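PDB 3TPC: short chain alcohol dehydrogenase-related dehydrogenase from Sinorhizobium meliloti, which probably catalyses NAD(P)-dependent oxidation or reduction, as do other short-chain dehydrogenases/reductases, though its natural substrate is not established. Local coordinates for residues D[149-154]-D[245-250]; D[145-150]-D[188-193]. All coordinates share one frame; numbering follows the deposited sequence.

Interaction 1: D[149-154]-D[245-250]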
loop_
_atom_site.group_PDB
_atom_site.type_symbol
_atom_site.label_atom_id
_atom_site.label_comp_id
_atom_site.label_asym_id
_atom_site.label_seq_id
_atom_site.Cartn_x
_atom_site.Cartn_y
_atom_site.Cartn_z
ATOM N N ALA D 149 8.813 5.952 -11.701
ATOM C CA ALA D 149 7.801 6.707 -10.962
ATOM C C ALA D 149 8.597 7.551 -9.997
ATOM O O ALA D 149 9.570 8.216 -10.385
ATOM C CB ALA D 149 6.852 5.745 -10.194
ATOM N N SER D 150 8.238 7.499 -8.728
ATOM C CA SER D 150 9.008 8.199 -7.712
ATOM C C SER D 150 8.377 7.947 -6.363
ATOM O O SER D 150 7.171 7.709 -6.259
ATOM C CB SER D 150 9.007 9.720 -7.966
ATOM O OG SER D 150 8.918 10.436 -6.747
ATOM N N ILE D 151 9.175 8.075 -5.335
ATOM C CA ILE D 151 8.695 8.000 -3.943
ATOM C C ILE D 151 7.607 9.046 -3.612
ATOM O O ILE D 151 6.857 8.910 -2.684
ATOM C CB ILE D 151 9.986 8.102 -3.009
ATOM C CG1 ILE D 151 10.123 6.856 -2.223
ATOM C CG2 ILE D 151 10.095 9.300 -2.185
ATOM C CD1 ILE D 151 10.604 5.761 -3.090
ATOM N N ALA D 152 7.535 10.105 -4.368
ATOM C CA ALA D 152 6.493 11.094 -4.171
ATOM C C ALA D 152 5.129 10.486 -4.524
ATOM O O ALA D 152 4.108 10.994 -4.098
ATOM C CB ALA D 152 6.768 12.282 -5.012
ATOM N N ALA D 153 5.109 9.368 -5.244
ATOM C CA ALA D 153 3.820 8.706 -5.518
ATOM C C ALA D 153 3.122 8.198 -4.241
ATOM O O ALA D 153 1.930 8.019 -4.219
ATOM C CB ALA D 153 3.969 7.581 -6.569
ATOM N N PHE D 154 3.884 7.979 -3.173
ATOM C CA PHE D 154 3.323 7.507 -1.907
ATOM C C PHE D 154 3.542 8.467 -0.757
ATOM O O PHE D 154 2.885 8.325 0.240
ATOM C CB PHE D 154 3.982 6.191 -1.477
ATOM C CG PHE D 154 4.173 5.238 -2.567
ATOM C CD1 PHE D 154 3.105 4.469 -3.028
ATOM C CD2 PHE D 154 5.419 5.073 -3.133
ATOM C CE1 PHE D 154 3.282 3.538 -4.082
ATOM C CE2 PHE D 154 5.606 4.170 -4.143
ATOM C CZ PHE D 154 4.531 3.393 -4.619
ATOM N N VAL D 245 6.098 -2.241 -8.054
ATOM C CA VAL D 245 6.720 -0.976 -7.854
ATOM C C VAL D 245 7.806 -1.155 -6.782
ATOM O O VAL D 245 7.509 -1.488 -5.641
ATOM C CB VAL D 245 5.700 0.067 -7.374
ATOM C CG1 VAL D 245 6.374 1.414 -7.202
ATOM C CG2 VAL D 245 4.545 0.203 -8.397
ATOM N N ILE D 246 9.064 -0.927 -7.159
ATOM C CA ILE D 246 10.131 -1.082 -6.201
ATOM C C ILE D 246 10.599 0.259 -5.763
ATOM O O ILE D 246 10.992 1.074 -6.611
ATOM C CB ILE D 246 11.285 -1.864 -6.803
ATOM C CG1 ILE D 246 10.742 -3.197 -7.331
ATOM C CG2 ILE D 246 12.387 -2.125 -5.742
ATOM C CD1 ILE D 246 11.643 -3.937 -8.296
ATOM N N ARG D 247 10.552 0.515 -4.460
ATOM C CA ARG D 247 11.132 1.754 -3.914
ATOM C C ARG D 247 12.656 1.615 -3.907
ATOM O O ARG D 247 13.220 0.598 -3.446
ATOM C CB ARG D 247 10.630 2.123 -2.502
ATOM C CG ARG D 247 9.047 2.249 -2.351
ATOM C CD ARG D 247 8.628 2.499 -0.887
ATOM N NE ARG D 247 9.269 3.708 -0.354
ATOM C CZ ARG D 247 8.635 4.843 -0.080
ATOM N NH1 ARG D 247 7.321 4.919 -0.243
ATOM N NH2 ARG D 247 9.308 5.891 0.395
ATOM N N LEU D 248 13.314 2.636 -4.449
ATOM C CA LEU D 248 14.791 2.646 -4.460
ATOM C C LEU D 248 15.256 3.909 -3.772
ATOM O O LEU D 248 15.487 4.940 -4.444
ATOM C CB LEU D 248 15.305 2.577 -5.905
ATOM C CG LEU D 248 16.791 2.274 -5.999
ATOM C CD1 LEU D 248 17.180 0.999 -5.250
ATOM C CD2 LEU D 248 17.235 2.258 -7.464
ATOM N N ASP D 249 15.262 3.874 -2.443
ATOM C CA ASP D 249 15.261 5.127 -1.715
ATOM C C ASP D 249 16.057 5.202 -0.411
ATOM O O ASP D 249 15.943 6.189 0.308
ATOM C CB ASP D 249 13.820 5.545 -1.407
ATOM C CG ASP D 249 13.052 4.495 -0.538
ATOM O OD1 ASP D 249 13.689 3.565 0.000
ATOM O OD2 ASP D 249 11.811 4.605 -0.411
ATOM N N GLY D 250 16.827 4.181 -0.089
ATOM C CA GLY D 250 17.493 4.136 1.207
ATOM C C GLY D 250 16.593 4.281 2.414
ATOM O O GLY D 250 17.010 4.824 3.441
#
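Ile151 and Phe154 pack on Val245 and Arg247 in a largely side-chain contact within the Rossmann fold of a short-chain dehydrogenase. It joins the start of the short helix 152-155, just past the end of strand 143-148, to 245-248, the outermost strand at one edge of the chain's parallel sheet. Ser150 leads into the helix as its cap, OG accepting from Ala152 N at 2.8 Å.

Arg247 reaches across with its chain bent at chi3 (57°), which turns the guanidinium back towards the helix. The Ile151 side chain covers one face of that group, but the detail of the fit is doubtful, since its chi1 of -118° is off the staggered values and CG1 comes too close to Arg247 NH2. Phe154 slides past Arg247 in the opposite direction, ring and guanidinium planes 34° apart, with CD2 at 3.5 Å from NH1. The edge of the same ring meets Val245, CZ to CG1 3.7 Å.

Arg247 also holds a salt bridge with Asp155, and its backbone N hydrogen-bonds Glu244 OE2 of the second subunit, so the edge strand faces a subunit interface. Asp249 gathers the guanidinium side-on: one carboxylate oxygen, OD2, accepts from both Arg247 NE (2.7 Å) and Arg247 NH2 (2.9 Å).

Interaction 2: D[145-150]-D[188-193]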
loop_
_atom_site.group_PDB
_atom_site.type_symbol
_atom_site.label_atom_id
_atom_site.label_comp_id
_atom_site.label_asym_id
_atom_site.label_seq_id
_atom_site.Cartn_x
_atom_site.Cartn_y
_atom_site.Cartn_z
ATOM N N ILE D 145 9.435 -3.723 -19.851
ATOM C CA ILE D 145 9.205 -2.316 -19.777
ATOM C C ILE D 145 9.462 -1.960 -18.309
ATOM O O ILE D 145 8.843 -2.517 -17.430
ATOM C CB ILE D 145 7.736 -2.005 -20.213
ATOM C CG1 ILE D 145 7.562 -2.388 -21.692
ATOM C CG2 ILE D 145 7.351 -0.536 -19.913
ATOM C CD1 ILE D 145 6.093 -2.213 -22.314
ATOM N N VAL D 146 10.405 -1.058 -18.071
ATOM C CA VAL D 146 10.604 -0.521 -16.766
ATOM C C VAL D 146 10.177 0.936 -16.776
ATOM O O VAL D 146 10.668 1.756 -17.612
ATOM C CB VAL D 146 12.094 -0.586 -16.339
ATOM C CG1 VAL D 146 12.242 -0.171 -14.918
ATOM C CG2 VAL D 146 12.629 -2.007 -16.512
ATOM N N ASN D 147 9.315 1.296 -15.828
ATOM C CA ASN D 147 8.961 2.703 -15.707
ATOM C C ASN D 147 9.604 3.393 -14.519
ATOM O O ASN D 147 9.970 2.764 -13.514
ATOM C CB ASN D 147 7.462 2.864 -15.669
ATOM C CG ASN D 147 6.771 2.169 -16.833
ATOM O OD1 ASN D 147 5.880 1.358 -16.630
ATOM N ND2 ASN D 147 7.175 2.461 -18.029
ATOM N N THR D 148 9.688 4.708 -14.620
ATOM C CA THR D 148 10.250 5.471 -13.544
ATOM C C THR D 148 9.165 6.287 -12.936
ATOM O O THR D 148 8.645 7.199 -13.575
ATOM C CB THR D 148 11.380 6.419 -14.045
ATOM O OG1 THR D 148 12.377 5.634 -14.726
ATOM C CG2 THR D 148 11.982 7.102 -12.886
ATOM N N ALA D 149 8.813 5.952 -11.701
ATOM C CA ALA D 149 7.801 6.707 -10.962
ATOM C C ALA D 149 8.597 7.551 -9.997
ATOM O O ALA D 149 9.570 8.216 -10.385
ATOM C CB ALA D 149 6.852 5.745 -10.194
ATOM N N SER D 150 8.238 7.499 -8.728
ATOM C CA SER D 150 9.008 8.199 -7.712
ATOM C C SER D 150 8.377 7.947 -6.363
ATOM O O SER D 150 7.171 7.709 -6.259
ATOM C CB SER D 150 9.007 9.720 -7.966
ATOM O OG SER D 150 8.918 10.436 -6.747
ATOM N N VAL D 188 6.226 -5.688 -17.054
ATOM C CA VAL D 188 6.125 -4.281 -16.799
ATOM C C VAL D 188 6.340 -4.144 -15.326
ATOM O O VAL D 188 5.575 -4.736 -14.543
ATOM C CB VAL D 188 4.736 -3.702 -17.127
ATOM C CG1 VAL D 188 4.776 -2.178 -17.006
ATOM C CG2 VAL D 188 4.281 -4.120 -18.514
ATOM N N VAL D 189 7.373 -3.351 -14.977
ATOM C CA VAL D 189 7.870 -3.166 -13.638
ATOM C C VAL D 189 8.162 -1.687 -13.547
ATOM O O VAL D 189 8.538 -1.123 -14.538
ATOM C CB VAL D 189 9.172 -3.975 -13.401
ATOM C CG1 VAL D 189 9.724 -3.787 -11.961
ATOM C CG2 VAL D 189 8.911 -5.424 -13.617
ATOM N N THR D 190 7.946 -1.073 -12.381
ATOM C CA THR D 190 8.144 0.346 -12.123
ATOM C C THR D 190 9.068 0.469 -10.914
ATOM O O THR D 190 8.941 -0.303 -9.945
ATOM C CB THR D 190 6.809 1.083 -11.815
ATOM O OG1 THR D 190 5.964 1.020 -12.973
ATOM C CG2 THR D 190 7.031 2.570 -11.494
ATOM N N ILE D 191 10.053 1.364 -11.030
ATOM C CA ILE D 191 10.914 1.720 -9.918
ATOM C C ILE D 191 10.472 3.044 -9.359
ATOM O O ILE D 191 10.285 4.000 -10.115
ATOM C CB ILE D 191 12.436 1.947 -10.377
ATOM C CG1 ILE D 191 13.088 0.673 -10.870
ATOM C CG2 ILE D 191 13.276 2.410 -9.189
ATOM C CD1 ILE D 191 14.444 0.907 -11.650
ATOM N N ALA D 192 10.408 3.152 -8.048
ATOM C CA ALA D 192 10.112 4.444 -7.468
ATOM C C ALA D 192 11.350 4.928 -6.758
ATOM O O ALA D 192 11.620 4.511 -5.631
ATOM C CB ALA D 192 8.949 4.331 -6.503
ATOM N N PRO D 193 12.154 5.760 -7.424
ATOM C CA PRO D 193 13.403 6.243 -6.826
ATOM C C PRO D 193 13.150 7.305 -5.775
ATOM O O PRO D 193 12.157 7.983 -5.851
ATOM C CB PRO D 193 14.120 6.905 -8.014
ATOM C CG PRO D 193 13.033 7.236 -8.975
ATOM C CD PRO D 193 12.069 6.126 -8.861
HETATM O O HOH W 1 11.926 10.894 -6.819
#
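The flat carboxamide of Asn147 stands on the face of the sheet that also carries Ile145, Val188 and Thr190. Its OD1 is approached by two neighbours from the adjacent strand, Val188 CG1 at 3.7 Å and Thr190 OG1, too far for a hydrogen bond. Both OD1 and OG1 are buried without a partner in the model. On the other face lie Val146, Thr148, Val189 and Ile191, where Val146 CG1 and Ile191 CD1 meet at 4.1 Å, the two side chains crossing obliquely.

Strands 143-148 and 186-193 run parallel at 26° in the doubly wound Rossmann sheet. Four backbone bonds tie them, alternating in direction: Val189 N to Ile145 O, Asn147 N to Val189 O, Ile191 N to Asn147 O and Ala149 N to Ile191 O, the last at 2.9 Å.

Thr190 has CG2 anti to its backbone N (chi1 -64° for OG1), which puts that methyl 3.4 Å from Ala149 CB, while OG1 packs on Asn147 CB. An alanine here would probably open a gap beside Ala149 CB and leave the Asn147 side chain freer to turn. Just past strand 143-148, at the end of its neighbour, a water bridges Ser150 OG (3.0 Å) and Pro193 O (3.1 Å), donating to the latter.

Ser150, Tyr163 and Lys167 match the Ser-Tyr-Lys triad of this family, consistent with an active site at this strand end; Lys167 NZ bonds Thr148 O, and Thr148 OG1 bonds Tyr228 OH. Helices 106-132 and 161-181 cover the Asn147 face, helix 225-237 packs on Val189 and Ile191, strand 84-87 flanks Val146, and strand 245-248 lies on the far side of 186-193.

Interactions 1 and 2 have centres about 8 Å apart and share Ala149 and Ser150, where strand 143-148 runs out towards helix 152-155. Along the chain the order is 145-150, 149-154, 188-193 and 245-250. In the parallel sheet, 143-148, 186-193 and 245-248 are consecutive neighbours, so 188-193 lies between the other two strands. Ala192 connects the two contacts, with probable hydrogen bonds from its N to Ile246 O (2.6 Å) and from Leu248 N to its O (2.8 Å). Interaction 2 thus belongs to the sheet interior, and interaction 1 passes over the end of strand 186-193 to the edge strand, which meets the second subunit.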